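Local coordinates for protein transcription initiation factor IIB (Methanocaldococcus jannaschii, PDB 5O9J) that is a HINT-fold mini-intein from an archaeal transcription factor IIB that probably excises itself by protein splicing, at residues A[51-55]-A[65-69]. Numbering follows the deposited sequence.
Sequences GIEVI and FMPVS
Val54 and Met66 form the hydrogen-bonded pair between two non-hydrogen-bonded ones, Glu53–Pro67 and Ile55–Phe65, in an antiparallel hairpin; the N-to-C directions of 52-55 and 65-67 differ by 137°. Their two bonds are Val54 N to Met66 O, 2.9 Å, and Met66 N to Val54 O, 2.8 Å. Val68 N adds an almost straight 2.9 Å bond to Ile52 O. At the same pair the return bond is not made directly: a water accepts from Ile52 N and, on its geometry, donates to Val68 O.

Side chains alternate between the two faces. On the face with Glu53, Ile55 and Phe65, the methyl CD1 of Ile55 sits over the centre of the Phe65 ring, 3.5 Å from the centroid and only 11° off the normal, a true CH-pi contact. Phe65 brings its ring there with CG beside the backbone N and opposite the carbonyl carbon (chi1 -78°). Glu53 runs out as an extended chain across Phe65 at about a right angle, placing OE1 3.4 Å from Phe65 CB, while its other oxygen lies loosely near the Pro67 ring. Lys14 and Ile12 of the adjoining strand 10-15 continue this face.

Val68 packs its CG2 against Val54 CG1 at 3.8 Å and, more loosely, against Ile52 CG2. Ile52 in turn reaches Leu27 and Ile31 of helix 24-33, and Val54 meets Phe172.

Proline at 67 has no N-H to give, yet costs the hairpin no cross-strand bond, because its nitrogen falls in a non-hydrogen-bonded pair. Three backbone bonds thus set the register between the outermost strand 63-67 and its neighbour 52-57, a water stands in where the next one would fall, and Ile55 with Phe65, and Val68 with Val54 and Ile52, supply the apolar packing.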
# COMPACT_ATOMS: atom_id res chain seq x y z
N GLY A 51 20.46 3.49 1.09
CA GLY A 51 20.62 3.22 -0.32
C GLY A 51 19.43 2.54 -0.97
O GLY A 51 19.57 1.87 -1.99
N ILE A 52 18.26 2.70 -0.37
CA ILE A 52 17.05 2.15 -0.96
C ILE A 52 16.05 3.25 -1.32
O ILE A 52 15.78 4.15 -0.53
CB ILE A 52 16.38 1.14 -0.04
CG1 ILE A 52 17.26 -0.12 0.03
CG2 ILE A 52 14.98 0.80 -0.53
CD1 ILE A 52 16.56 -1.33 0.50
N GLU A 53 15.53 3.16 -2.54
CA GLU A 53 14.56 4.11 -3.04
C GLU A 53 13.36 3.38 -3.62
O GLU A 53 13.51 2.32 -4.21
CB GLU A 53 15.20 5.02 -4.09
CG GLU A 53 16.50 5.67 -3.65
CD GLU A 53 16.95 6.79 -4.58
OE1 GLU A 53 16.65 6.74 -5.79
OE2 GLU A 53 17.60 7.74 -4.09
N VAL A 54 12.18 3.95 -3.45
CA VAL A 54 10.97 3.36 -4.01
C VAL A 54 10.24 4.39 -4.88
O VAL A 54 10.44 5.61 -4.72
CB VAL A 54 10.04 2.85 -2.89
CG1 VAL A 54 9.41 4.01 -2.13
CG2 VAL A 54 8.98 1.89 -3.44
N ILE A 55 9.42 3.92 -5.81
CA ILE A 55 8.61 4.83 -6.62
C ILE A 55 7.52 5.43 -5.75
O ILE A 55 6.76 4.71 -5.11
CB ILE A 55 7.95 4.14 -7.83
CG1 ILE A 55 9.02 3.68 -8.82
CG2 ILE A 55 6.97 5.09 -8.52
CD1 ILE A 55 9.90 4.82 -9.34
N PHE A 65 11.67 8.08 -8.05
CA PHE A 65 12.35 7.36 -6.99
C PHE A 65 12.59 8.28 -5.80
O PHE A 65 13.12 9.38 -5.96
CB PHE A 65 13.66 6.77 -7.48
CG PHE A 65 13.49 5.51 -8.28
CD1 PHE A 65 13.01 4.36 -7.69
CD2 PHE A 65 13.80 5.49 -9.63
CE1 PHE A 65 12.85 3.20 -8.41
CE2 PHE A 65 13.64 4.34 -10.37
CZ PHE A 65 13.16 3.19 -9.77
N MET A 66 12.18 7.84 -4.61
CA MET A 66 12.35 8.60 -3.37
C MET A 66 12.97 7.72 -2.30
O MET A 66 12.58 6.56 -2.15
CB MET A 66 11.01 9.15 -2.86
CG MET A 66 10.29 10.11 -3.81
SD MET A 66 11.06 11.74 -3.84
CE MET A 66 10.73 12.32 -2.18
N PRO A 67 13.93 8.28 -1.54
CA PRO A 67 14.59 7.58 -0.43
C PRO A 67 13.64 6.97 0.58
O PRO A 67 12.70 7.63 1.02
CB PRO A 67 15.41 8.69 0.24
CG PRO A 67 15.72 9.63 -0.87
CD PRO A 67 14.47 9.64 -1.73
N VAL A 68 13.90 5.72 0.94
CA VAL A 68 13.24 5.08 2.07
C VAL A 68 14.15 5.26 3.28
O VAL A 68 15.35 4.97 3.20
CB VAL A 68 12.97 3.59 1.81
CG1 VAL A 68 12.32 2.92 3.04
CG2 VAL A 68 12.09 3.42 0.56
N SER A 69 13.61 5.75 4.39
CA SER A 69 14.45 6.01 5.56
C SER A 69 14.53 4.79 6.46
O SER A 69 15.58 4.47 7.00
CB SER A 69 13.91 7.20 6.34
OG SER A 69 12.55 6.99 6.68
O HOH W 1 17.33 3.83 2.05